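Local coordinates for protein Aac(6')-ib (Escherichia coli, PDB 2BUE) that probably transfers an acetyl group from acetyl-CoA to the 6'-amino group of aminoglycosides such as kanamycin B, so conferring resistance to these antibiotics, at residues L142-D146 against P147-K151; S71-Q75 against E76-P80; S159-R162 against A163-C166; M188-R192 against Q193-R197; A37-Y40 against E41-R45. The protein carries 2 engineered substitutions. One frame throughout, in Å; residues are numbered along the deposited sequence. Where two conformers were deposited one is given.

Interaction 1: residues L142-D146 against P147-K151; sequences LLFND and PEVTK. With CA (calcium ion), chain D.
D146 and V149 carry this turn, with F144 closing its apolar side. The backbone N of V149 binds D146 O at 2.9 Å, which fixes a type I beta turn from D146 to V149. The aspartate adds a second hold from its side chain: with CG anti to the backbone N (chi1 178°), the carboxylate folds forward, and OD1 takes the backbone N-H of E148 at 3.0 Å, met from above the carboxylate plane. Aspartate suits the place because its short side chain brings OD1 to the N-H two residues ahead, and P147 suits the second position of the turn because its ring holds phi near -60° (here -63°). The same carboxylate accepts from water 2, which is itself a ligand of the calcium ion that E148 OE2 binds at 2.3 Å, so D146 stands in the second shell of the metal.

On the inner side, V149 turns both methyls back to the helix end. CG2 lies 3.4 Å from L143 O, and CG1 packs at 3.9 Å on F144 CD1, the two side chains crossing at about a right angle. Beta-branched valine fills this tight corner compactly. The arrangement is an Asx turn combined with a beta turn, linking helix 131-144 to strand 151-154 of the GNAT fold.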
# COMPACT_ATOMS: atom_id res chain seq x y z
N LEU A 142 9.67 4.19 -6.27
CA LEU A 142 9.75 2.96 -7.04
C LEU A 142 8.77 2.99 -8.22
O LEU A 142 9.14 2.76 -9.38
CB LEU A 142 9.48 1.76 -6.11
CG LEU A 142 9.60 0.34 -6.65
CD1 LEU A 142 9.75 -0.62 -5.47
CD2 LEU A 142 8.38 -0.03 -7.46
N LEU A 143 7.51 3.28 -7.90
CA LEU A 143 6.47 3.30 -8.91
C LEU A 143 6.73 4.32 -10.03
O LEU A 143 6.54 4.01 -11.20
CB LEU A 143 5.08 3.49 -8.26
CG LEU A 143 4.63 2.28 -7.42
CD1 LEU A 143 3.38 2.64 -6.57
CD2 LEU A 143 4.35 1.05 -8.29
N PHE A 144 7.16 5.54 -9.68
CA PHE A 144 7.44 6.53 -10.72
C PHE A 144 8.70 6.18 -11.54
O PHE A 144 8.93 6.73 -12.60
CB PHE A 144 7.51 7.94 -10.14
CG PHE A 144 6.15 8.52 -9.80
CD1 PHE A 144 5.09 8.45 -10.73
CD2 PHE A 144 5.94 9.20 -8.59
CE1 PHE A 144 3.83 9.02 -10.44
CE2 PHE A 144 4.68 9.76 -8.27
CZ PHE A 144 3.64 9.67 -9.19
N ASN A 145 9.50 5.25 -11.04
CA ASN A 145 10.63 4.76 -11.86
C ASN A 145 10.19 3.79 -12.95
O ASN A 145 10.99 3.33 -13.79
CB ASN A 145 11.71 4.15 -10.96
CG ASN A 145 12.63 5.21 -10.38
OD1 ASN A 145 12.77 6.29 -10.97
ND2 ASN A 145 13.25 4.91 -9.22
N ASP A 146 8.89 3.48 -12.95
CA ASP A 146 8.28 2.90 -14.14
C ASP A 146 7.71 4.05 -14.97
O ASP A 146 6.71 4.68 -14.55
CB ASP A 146 7.17 1.91 -13.74
CG ASP A 146 6.46 1.30 -14.94
OD1 ASP A 146 6.73 1.70 -16.09
OD2 ASP A 146 5.60 0.42 -14.74
N PRO A 147 8.32 4.35 -16.15
CA PRO A 147 7.85 5.54 -16.90
C PRO A 147 6.40 5.48 -17.38
O PRO A 147 5.82 6.53 -17.74
CB PRO A 147 8.83 5.63 -18.09
CG PRO A 147 9.39 4.26 -18.20
CD PRO A 147 9.44 3.67 -16.83
N GLU A 148 5.79 4.29 -17.36
CA GLU A 148 4.40 4.14 -17.76
C GLU A 148 3.41 4.66 -16.69
O GLU A 148 2.23 4.86 -16.97
CB GLU A 148 4.12 2.68 -18.04
CG GLU A 148 4.82 2.17 -19.27
CD GLU A 148 4.39 0.76 -19.58
OE1 GLU A 148 3.22 0.43 -19.33
OE2 GLU A 148 5.22 -0.02 -20.03
N VAL A 149 3.92 4.81 -15.48
CA VAL A 149 3.05 5.17 -14.34
C VAL A 149 2.78 6.68 -14.35
O VAL A 149 3.71 7.48 -14.45
CB VAL A 149 3.70 4.73 -13.02
CG1 VAL A 149 2.92 5.34 -11.83
CG2 VAL A 149 3.76 3.20 -12.95
N THR A 150 1.51 7.07 -14.22
CA THR A 150 1.11 8.48 -14.38
C THR A 150 0.72 9.16 -13.07
O THR A 150 0.87 10.38 -12.90
CB THR A 150 -0.10 8.57 -15.30
OG1 THR A 150 -1.13 7.66 -14.84
CG2 THR A 150 0.31 8.20 -16.75
N LYS A 151 0.23 8.34 -12.14
CA LYS A 151 -0.36 8.87 -10.91
C LYS A 151 -0.46 7.73 -9.91
O LYS A 151 -0.70 6.59 -10.33
CB LYS A 151 -1.79 9.36 -11.22
CG LYS A 151 -2.51 9.96 -10.01
CD LYS A 151 -3.79 10.66 -10.46
CE LYS A 151 -4.88 9.67 -10.83
NZ LYS A 151 -6.10 10.36 -11.46
CA CA D . 7.28 -0.88 -19.71
O HOH W 1 3.53 -0.35 -16.08
O HOH W 2 6.81 -0.90 -17.34
O HOH W 3 6.96 -2.05 -21.79
O HOH W 4 7.93 0.27 -21.82

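Interaction 2: residues S71-Q75 against E76-P80; sequences SVLAQ and ESVTP
The peptide carbonyl of L73 is gripped on both faces: E76 N comes in above one and V78 N above the other. The two bonds are 2.9 Å from E76 N to L73 O and 3.0 Å from V78 N to L73 O. Next along the helix, A74 O is met far above its carbonyl plane by S77 N at 3.1 Å. The amide of Q75 is a flat group of a different kind; its NE2 reaches back to S71 O from a position tilted against both planes, helped by the bend of the chain at chi2 (-67°).

The bonds V78 N to L73 O and S77 N to A74 O are those of a Schellman motif, with S77 as its C-prime residue. That position needs a positive phi (here 62°), which the small serine tolerates with its side chain turned away. The motif's usual apolar closure is present too. L73 CB faces V78 CB at 4.0 Å, and L73 CD1 presses on P80 CG at 3.6 Å, so the leucine's branches rest on two residues of the strand that follows. Branched leucine and valine fill the inside of the reversal, and the proline offers a rigid apolar wall. Y92 of strand 88-97 touches both L73 and P80.

The bonds to L73 O and A74 O let the chain reverse within a few residues. E76, between helix and strand, belongs to the ribostamycin pocket, and L73 also touches the drug; the glutamate's acidic group probably suits a ligand rich in amines, an electrostatic match that would favour binding.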
# COMPACT_ATOMS: atom_id res chain seq x y z
N SER A 71 2.08 -15.22 -7.06
CA SER A 71 1.41 -15.61 -8.32
C SER A 71 -0.12 -15.44 -8.32
O SER A 71 -0.73 -15.18 -9.36
CB SER A 71 1.78 -17.05 -8.70
OG SER A 71 1.34 -17.94 -7.68
N VAL A 72 -0.74 -15.59 -7.14
CA VAL A 72 -2.18 -15.36 -7.00
C VAL A 72 -2.49 -13.86 -7.05
O VAL A 72 -3.43 -13.44 -7.71
CB VAL A 72 -2.74 -15.97 -5.68
CG1 VAL A 72 -4.18 -15.55 -5.43
CG2 VAL A 72 -2.64 -17.52 -5.70
N LEU A 73 -1.68 -13.07 -6.33
CA LEU A 73 -1.84 -11.61 -6.35
C LEU A 73 -1.66 -11.08 -7.78
O LEU A 73 -2.37 -10.15 -8.21
CB LEU A 73 -0.85 -10.95 -5.40
CG LEU A 73 -1.10 -11.18 -3.90
CD1 LEU A 73 0.07 -10.57 -3.10
CD2 LEU A 73 -2.46 -10.58 -3.51
N ALA A 74 -0.76 -11.72 -8.52
CA ALA A 74 -0.45 -11.35 -9.92
C ALA A 74 -1.71 -11.41 -10.77
O ALA A 74 -1.85 -10.62 -11.71
CB ALA A 74 0.63 -12.24 -10.51
N GLN A 75 -2.62 -12.33 -10.45
CA GLN A 75 -3.89 -12.49 -11.22
C GLN A 75 -4.83 -11.32 -11.04
O GLN A 75 -5.76 -11.14 -11.83
CB GLN A 75 -4.65 -13.77 -10.83
CG GLN A 75 -3.80 -14.97 -10.55
CD GLN A 75 -3.06 -15.50 -11.75
OE1 GLN A 75 -3.52 -15.38 -12.89
NE2 GLN A 75 -1.92 -16.12 -11.49
N GLU A 76 -4.60 -10.52 -10.00
CA GLU A 76 -5.38 -9.34 -9.68
C GLU A 76 -4.61 -8.05 -9.97
O GLU A 76 -5.00 -6.96 -9.51
CB GLU A 76 -5.71 -9.34 -8.20
CG GLU A 76 -7.06 -8.77 -7.89
CD GLU A 76 -8.13 -9.84 -7.87
OE1 GLU A 76 -9.23 -9.54 -7.39
OE2 GLU A 76 -7.85 -10.98 -8.31
N SER A 77 -3.48 -8.17 -10.67
CA SER A 77 -2.62 -7.02 -10.95
C SER A 77 -2.06 -6.39 -9.67
O SER A 77 -1.83 -5.18 -9.62
CB SER A 77 -3.37 -5.99 -11.82
OG SER A 77 -3.59 -6.51 -13.12
N VAL A 78 -1.79 -7.23 -8.67
CA VAL A 78 -1.22 -6.80 -7.41
C VAL A 78 0.19 -7.34 -7.26
O VAL A 78 0.45 -8.55 -7.47
CB VAL A 78 -2.11 -7.25 -6.19
CG1 VAL A 78 -1.43 -6.90 -4.84
CG2 VAL A 78 -3.52 -6.62 -6.26
N THR A 79 1.09 -6.45 -6.87
CA THR A 79 2.49 -6.81 -6.61
C THR A 79 2.83 -6.58 -5.14
O THR A 79 2.73 -5.45 -4.65
CB THR A 79 3.45 -5.96 -7.49
OG1 THR A 79 3.11 -6.16 -8.87
CG2 THR A 79 4.91 -6.33 -7.24
N PRO A 80 3.23 -7.66 -4.44
CA PRO A 80 3.58 -7.57 -3.01
C PRO A 80 5.05 -7.29 -2.75
O PRO A 80 5.94 -7.86 -3.43
CB PRO A 80 3.20 -8.97 -2.47
CG PRO A 80 3.52 -9.91 -3.64
CD PRO A 80 3.30 -9.06 -4.93

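Interaction 3: residues S159-R162 against A163-C166; sequences SNLR and AIRC. With COA (coenzyme A), chain B.
N160 O receives I164 N in line at 3.1 Å, the first of three regular i to i+4 backbone bonds that start the helix, with N160 itself at the centre of an inverse gamma turn. As the N-cap, N160 also offers its side chain: OD1 accepts from A163 N, a weak bond at 3.4 Å. The other half of the amide does different work, ND2 giving its hydrogen almost straight to O5P of coenzyme A at 3.0 Å. Asparagine thus serves both helix and cofactor, and the small methyl of A163, 3.3 Å from N160 ND2, lets the amide lie close against the first turn.

The adenine is met by aliphatic carbon. L161 CB touches C2A of coenzyme A at 3.6 Å, and R162 CG passes N7A at the same distance. A bend at chi3 (56°) then turns the guanidinium of R162 so that the pantetheine hydroxyl OAP lies over one of its faces, R162 NE being 3.0 Å from OAP. Farther along, R165 NE points in the guanidinium plane at O7A of the 3'-phosphate, 3.2 Å away, while its NH1 forms a salt bridge with E168, which probably holds the group's rotation. K169 joins it on the cofactor.

On the helix's outer contacts, C166 packs on T133 and V136 of helix 131-144, I164 leans on P156, and I164 O meets M188 of strand 183-191, so that helix 161-169 sits between cofactor, neighbouring helix and sheet.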
# COMPACT_ATOMS: atom_id res chain seq x y z
N SER A 159 -12.00 6.58 8.82
CA SER A 159 -11.71 6.39 10.25
C SER A 159 -10.19 6.42 10.54
O SER A 159 -9.78 6.70 11.67
CB SER A 159 -12.29 5.06 10.76
OG SER A 159 -13.72 4.99 10.69
N ASN A 160 -9.38 6.14 9.52
CA ASN A 160 -7.94 5.94 9.69
C ASN A 160 -7.11 7.22 9.53
O ASN A 160 -6.35 7.38 8.56
CB ASN A 160 -7.45 4.85 8.72
CG ASN A 160 -6.12 4.23 9.14
OD1 ASN A 160 -5.48 4.71 10.07
ND2 ASN A 160 -5.72 3.14 8.47
N LEU A 161 -7.27 8.14 10.50
CA LEU A 161 -6.68 9.46 10.42
C LEU A 161 -5.13 9.41 10.37
O LEU A 161 -4.49 10.25 9.71
CB LEU A 161 -7.20 10.35 11.58
CG LEU A 161 -8.74 10.53 11.60
CD1 LEU A 161 -9.19 11.30 12.86
CD2 LEU A 161 -9.26 11.20 10.31
N ARG A 162 -4.55 8.44 11.08
CA ARG A 162 -3.10 8.29 11.12
C ARG A 162 -2.59 7.95 9.71
O ARG A 162 -1.61 8.55 9.24
CB ARG A 162 -2.70 7.19 12.12
CG ARG A 162 -1.19 6.97 12.20
CD ARG A 162 -0.81 5.94 13.28
NE ARG A 162 -1.49 4.67 13.06
CZ ARG A 162 -1.71 3.74 14.00
NH1 ARG A 162 -1.29 3.93 15.25
NH2 ARG A 162 -2.36 2.63 13.68
N ALA A 163 -3.26 7.01 9.05
CA ALA A 163 -2.86 6.62 7.66
C ALA A 163 -3.00 7.82 6.72
O ALA A 163 -2.13 8.10 5.90
CB ALA A 163 -3.70 5.47 7.17
N ILE A 164 -4.11 8.55 6.85
CA ILE A 164 -4.34 9.75 6.02
C ILE A 164 -3.21 10.78 6.17
O ILE A 164 -2.67 11.28 5.17
CB ILE A 164 -5.74 10.38 6.29
CG1 ILE A 164 -6.87 9.41 5.88
CG2 ILE A 164 -5.89 11.72 5.57
CD1 ILE A 164 -8.23 9.74 6.52
N ARG A 165 -2.84 11.07 7.42
CA ARG A 165 -1.74 12.00 7.67
C ARG A 165 -0.41 11.50 7.12
O ARG A 165 0.34 12.26 6.52
CB ARG A 165 -1.62 12.33 9.16
CG ARG A 165 -0.50 13.31 9.47
CD ARG A 165 -0.86 14.75 9.12
NE ARG A 165 0.33 15.60 8.97
CZ ARG A 165 0.63 16.29 7.87
NH1 ARG A 165 -0.19 16.27 6.82
NH2 ARG A 165 1.73 17.03 7.82
N CYS A 166 -0.12 10.21 7.31
CA CYS A 166 1.11 9.62 6.76
C CYS A 166 1.15 9.85 5.24
O CYS A 166 2.16 10.32 4.69
CB CYS A 166 1.15 8.13 7.08
SG CYS A 166 2.45 7.22 6.22
N1A COA B . -4.75 10.05 14.62
C2A COA B . -4.46 11.04 13.78
N3A COA B . -3.20 11.31 13.45
C4A COA B . -2.20 10.58 13.97
C5A COA B . -2.47 9.54 14.85
C6A COA B . -3.79 9.28 15.18
N6A COA B . -4.08 8.29 16.02
N7A COA B . -1.31 8.99 15.20
C8A COA B . -0.34 9.65 14.58
N9A COA B . -0.89 10.62 13.83
C1B COA B . -0.17 11.55 12.97
C2B COA B . 1.25 11.60 13.49
O2B COA B . 1.36 12.69 14.41
C3B COA B . 2.04 11.81 12.20
O3B COA B . 1.88 13.16 11.76
P3B COA B . 2.92 14.29 12.21
O7A COA B . 2.53 15.57 11.29
O8A COA B . 4.38 13.80 11.73
O9A COA B . 2.84 14.57 13.67
C4B COA B . 1.27 10.92 11.20
O4B COA B . -0.09 10.84 11.69
C5B COA B . 1.78 9.52 10.87
O5B COA B . 3.04 9.54 10.18
P1A COA B . 4.09 8.33 10.46
O1A COA B . 5.08 8.23 9.33
O2A COA B . 4.62 8.33 11.85
O3A COA B . 3.08 7.09 10.33
P2A COA B . 3.47 5.56 10.74
O4A COA B . 4.94 5.42 10.73
O5A COA B . 2.67 5.12 11.92
O6A COA B . 2.88 4.80 9.43
CBP COA B . 0.92 3.48 8.85
CCP COA B . 1.48 4.91 9.05
CDP COA B . -0.57 3.61 8.48
CEP COA B . 1.70 2.81 7.69
CAP COA B . 1.10 2.67 10.17
OAP COA B . 0.63 3.43 11.30
C9P COA B . 0.42 1.28 10.12
O9P COA B . 0.91 0.38 9.44
N8P COA B . -0.70 1.15 10.86
C7P COA B . -1.48 -0.11 10.93
C6P COA B . -1.94 -0.56 9.52
C5P COA B . -2.59 0.56 8.67
O5P COA B . -3.33 1.41 9.18
N4P COA B . -2.32 0.52 7.36
C3P COA B . -2.85 1.56 6.44
C2P COA B . -4.23 1.22 5.89
S1P COA B . -4.80 2.45 4.63

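Interaction 4: residues M188-R192 against Q193-R197; sequences MVQTR and QAFER. With CA (calcium ion), chain E.
T191 OG1 accepts the backbone N-H of A194 at 3.0 Å, capping the first turn of the C-terminal helix. The hydroxyl can do so because chi1 (64°) sets OG1 between the backbone N and the carbonyl carbon, the crowded position that a threonine at an N-cap readily adopts. Its own carbonyl takes the next N-H: F195 N donates to T191 O at 3.1 Å. E196 N follows to R192 O at 2.9 Å, and R197 N to Q193 O, so the N-H groups from A194 to R197 all have acceptors. The small methyl of A194 lies 3.4 Å from T191 OG1 and lets the cap oxygen come close.

This is a strand-to-helix junction with a threonine N-cap: strand 188-191 and helix 193-197 run at 61° to each other, their axes 6.5 Å apart.

R192 sends its extended first carbons past E196, whose OE2 lies 3.4 Å from R192 CG; the charged ends themselves stay apart. The guanidinium instead donates to two carbonyls, NH1 to F144 O at the end of helix 131-144 and NH2 to V149 O in the turn after it, a job that needs arginine's several N-H groups. The F195 ring meets that of F144 and receives R199 in a cation-pi contact. At the helix's far end the R197 carbonyl is taken by metal, R197 O binding a calcium ion at 2.4 Å beside water 5, S200 O and A202 O, the last from the chain's C-terminal residue.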
# COMPACT_ATOMS: atom_id res chain seq x y z
N MET A 188 -7.08 9.51 -2.34
CA MET A 188 -5.91 10.39 -2.29
C MET A 188 -5.00 10.10 -3.47
O MET A 188 -4.84 8.96 -3.85
CB MET A 188 -5.12 10.14 -1.00
CG MET A 188 -5.99 10.38 0.27
SD MET A 188 -5.05 10.16 1.78
CE MET A 188 -3.97 11.58 1.78
N VAL A 189 -4.38 11.14 -4.01
CA VAL A 189 -3.52 10.96 -5.19
C VAL A 189 -2.24 11.78 -5.12
O VAL A 189 -2.15 12.81 -4.42
CB VAL A 189 -4.28 11.26 -6.53
CG1 VAL A 189 -5.56 10.45 -6.68
CG2 VAL A 189 -4.52 12.76 -6.73
N GLN A 190 -1.24 11.32 -5.87
CA GLN A 190 -0.00 12.04 -6.10
C GLN A 190 0.34 11.84 -7.59
O GLN A 190 0.56 10.72 -8.02
CB GLN A 190 1.11 11.47 -5.23
CG GLN A 190 2.38 12.26 -5.28
CD GLN A 190 3.43 11.84 -4.28
OE1 GLN A 190 3.19 11.01 -3.36
NE2 GLN A 190 4.60 12.43 -4.42
N THR A 191 0.36 12.92 -8.38
CA THR A 191 0.63 12.82 -9.82
C THR A 191 2.14 12.82 -10.08
O THR A 191 2.92 13.28 -9.25
CB THR A 191 0.04 14.01 -10.61
OG1 THR A 191 0.68 15.22 -10.18
CG2 THR A 191 -1.51 14.10 -10.38
N ARG A 192 2.54 12.35 -11.26
CA ARG A 192 3.94 12.38 -11.62
C ARG A 192 4.43 13.82 -11.64
O ARG A 192 5.51 14.08 -11.18
CB ARG A 192 4.18 11.72 -12.98
CG ARG A 192 5.66 11.78 -13.37
CD ARG A 192 5.91 11.08 -14.70
NE ARG A 192 5.77 9.63 -14.61
CZ ARG A 192 6.72 8.80 -14.15
NH1 ARG A 192 7.89 9.27 -13.72
NH2 ARG A 192 6.46 7.48 -14.09
N GLN A 193 3.61 14.75 -12.15
CA GLN A 193 4.02 16.17 -12.21
C GLN A 193 4.31 16.72 -10.81
O GLN A 193 5.31 17.43 -10.61
CB GLN A 193 2.97 17.03 -12.92
CG GLN A 193 3.45 18.49 -13.18
CD GLN A 193 2.45 19.35 -13.96
OE1 GLN A 193 1.28 19.49 -13.58
NE2 GLN A 193 2.93 19.95 -15.06
N ALA A 194 3.47 16.37 -9.84
CA ALA A 194 3.70 16.78 -8.45
C ALA A 194 5.00 16.23 -7.90
O ALA A 194 5.76 16.95 -7.24
CB ALA A 194 2.51 16.36 -7.54
N PHE A 195 5.27 14.95 -8.18
CA PHE A 195 6.48 14.27 -7.73
C PHE A 195 7.72 14.97 -8.31
O PHE A 195 8.70 15.21 -7.59
CB PHE A 195 6.43 12.79 -8.15
CG PHE A 195 7.63 12.01 -7.76
CD1 PHE A 195 7.78 11.53 -6.46
CD2 PHE A 195 8.65 11.75 -8.71
CE1 PHE A 195 8.91 10.78 -6.10
CE2 PHE A 195 9.77 11.01 -8.36
CZ PHE A 195 9.92 10.52 -7.05
N GLU A 196 7.67 15.29 -9.60
CA GLU A 196 8.75 16.01 -10.29
C GLU A 196 9.01 17.37 -9.64
O GLU A 196 10.15 17.70 -9.28
CB GLU A 196 8.40 16.22 -11.77
CG GLU A 196 8.43 14.92 -12.60
CD GLU A 196 7.79 15.10 -13.96
OE1 GLU A 196 7.26 16.19 -14.27
OE2 GLU A 196 7.78 14.13 -14.74
N ARG A 197 7.93 18.13 -9.44
CA ARG A 197 8.03 19.49 -8.87
C ARG A 197 8.63 19.48 -7.48
O ARG A 197 9.38 20.40 -7.12
CB ARG A 197 6.67 20.17 -8.86
CG ARG A 197 6.18 20.60 -10.23
CD ARG A 197 4.85 21.37 -10.11
NE ARG A 197 3.65 20.56 -10.35
CZ ARG A 197 2.79 20.16 -9.41
NH1 ARG A 197 2.98 20.45 -8.13
NH2 ARG A 197 1.72 19.44 -9.75
CA CA E . 10.67 22.30 -7.67
O HOH W 5 9.60 23.19 -5.82

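Interaction 5: residues A37-Y40 against E41-R45; sequences AMLY and EWLNR
M38 lies along the indole of W42, the two side chains pointing the same way. Fully extended as far as SD (chi1 177°), the methionine sets CG over the face of the five-membered ring, 4.0 Å from its centroid, in a CH-pi contact. Its SD meets the six-membered ring obliquely, a Met-aromatic contact with W42 CZ2 3.5 Å away, and the bend at chi3 folds CE down beside W42 CH2. A flexible, unbranched thioether can follow a broad flat ring in this way. W42 CD1 sits over one face of the R45 guanidinium, which is held in turn by a salt bridge from NH2 to E41 OE2.

L39 fills the angle between W42 and L43: its CD1 meets W42 CE3 at 4.1 Å, roughly at right angles, while CG nests against L43 CD1 at 3.9 Å. On the next side, the amide of N44 tucks beside the Y40 ring, ND2 bonding to Y40 O at 3.0 Å as well as to P59 O, so a side chain helps close the last turn.

Outward, M38 and W42 rest on P89 and I82 of strands 88-97 and 78-85, L39 and W42 on Y92, and L43 on V64 and Y68 of helix 61-68, which wedges helix 36-43 between sheet and helix.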
# COMPACT_ATOMS: atom_id res chain seq x y z
N ALA A 37 4.50 -17.15 5.84
CA ALA A 37 4.32 -17.46 7.28
C ALA A 37 4.46 -16.21 8.14
O ALA A 37 3.64 -15.96 9.06
CB ALA A 37 5.33 -18.53 7.73
N MET A 38 5.49 -15.42 7.82
CA MET A 38 5.74 -14.13 8.49
C MET A 38 4.58 -13.16 8.28
O MET A 38 4.09 -12.54 9.23
CB MET A 38 7.06 -13.52 7.98
CG MET A 38 7.36 -12.15 8.58
SD MET A 38 8.91 -11.49 7.92
CE MET A 38 8.51 -11.14 6.22
N LEU A 39 4.11 -13.03 7.04
CA LEU A 39 2.95 -12.17 6.76
C LEU A 39 1.70 -12.60 7.55
O LEU A 39 0.98 -11.77 8.11
CB LEU A 39 2.70 -12.12 5.24
CG LEU A 39 1.53 -11.23 4.82
CD1 LEU A 39 1.84 -9.76 5.20
CD2 LEU A 39 1.28 -11.43 3.32
N TYR A 40 1.47 -13.91 7.63
CA TYR A 40 0.38 -14.46 8.44
C TYR A 40 0.48 -13.99 9.90
O TYR A 40 -0.49 -13.48 10.47
CB TYR A 40 0.37 -16.00 8.32
CG TYR A 40 -0.37 -16.69 9.44
CD1 TYR A 40 -1.76 -16.60 9.56
CD2 TYR A 40 0.33 -17.42 10.40
CE1 TYR A 40 -2.43 -17.24 10.62
CE2 TYR A 40 -0.33 -18.07 11.45
CZ TYR A 40 -1.70 -17.98 11.55
OH TYR A 40 -2.36 -18.61 12.57
N GLU A 41 1.67 -14.15 10.49
CA GLU A 41 1.89 -13.65 11.84
C GLU A 41 1.52 -12.16 11.94
O GLU A 41 0.74 -11.76 12.82
CB GLU A 41 3.32 -13.91 12.31
CG GLU A 41 3.54 -13.35 13.69
CD GLU A 41 4.90 -13.65 14.29
OE1 GLU A 41 5.74 -14.30 13.63
OE2 GLU A 41 5.10 -13.21 15.45
N TRP A 42 2.08 -11.35 11.02
CA TRP A 42 1.79 -9.90 10.99
C TRP A 42 0.30 -9.57 10.91
O TRP A 42 -0.19 -8.70 11.65
CB TRP A 42 2.51 -9.24 9.81
CG TRP A 42 4.00 -9.21 9.94
CD1 TRP A 42 4.76 -9.59 11.02
CD2 TRP A 42 4.91 -8.75 8.94
NE1 TRP A 42 6.11 -9.39 10.74
CE2 TRP A 42 6.22 -8.87 9.47
CE3 TRP A 42 4.74 -8.24 7.63
CZ2 TRP A 42 7.37 -8.49 8.74
CZ3 TRP A 42 5.88 -7.86 6.90
CH2 TRP A 42 7.18 -7.97 7.47
N LEU A 43 -0.41 -10.23 10.00
CA LEU A 43 -1.82 -9.93 9.74
C LEU A 43 -2.74 -10.26 10.93
O LEU A 43 -3.90 -9.87 10.95
CB LEU A 43 -2.32 -10.59 8.44
CG LEU A 43 -1.68 -10.04 7.16
CD1 LEU A 43 -2.15 -10.90 6.00
CD2 LEU A 43 -2.07 -8.56 6.94
N ASN A 44 -2.19 -10.98 11.90
CA ASN A 44 -2.91 -11.29 13.13
C ASN A 44 -2.46 -10.49 14.36
O ASN A 44 -2.90 -10.78 15.50
CB ASN A 44 -2.86 -12.81 13.37
CG ASN A 44 -3.81 -13.56 12.44
OD1 ASN A 44 -5.02 -13.62 12.68
ND2 ASN A 44 -3.26 -14.12 11.37
N ARG A 45 -1.59 -9.52 14.15
CA ARG A 45 -1.23 -8.60 15.23
C ARG A 45 -2.33 -7.56 15.41
O ARG A 45 -2.87 -7.06 14.42
CB ARG A 45 0.13 -7.97 14.98
CG ARG A 45 1.25 -9.02 14.95
CD ARG A 45 2.60 -8.39 14.79
NE ARG A 45 3.63 -9.42 14.95
CZ ARG A 45 4.91 -9.25 14.65
NH1 ARG A 45 5.35 -8.09 14.17
NH2 ARG A 45 5.75 -10.26 14.84

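From the N terminus the order is interaction 5, 2, 1, 3, 4; each closes locally within its own stretch, so none nests or crosses. Interaction 5 lies within helix 36-43, interaction 2 turns helix 70-74 into strand 78-85, and interaction 1 turns helix 131-144 toward strand 151-154. Interaction 3 opens helix 161-169 on the cofactor, and interaction 4 leads strand 183-191 into the C-terminal helix. Interactions 1 and 4 touch, tying the end of helix 131-144 to the start of helix 192-197 where the neighbouring strands 151-154 and 183-191 meet them, and interaction 3 brushes interaction 4. Interaction 5 lies farthest from interaction 4, their centres about 32 Å apart.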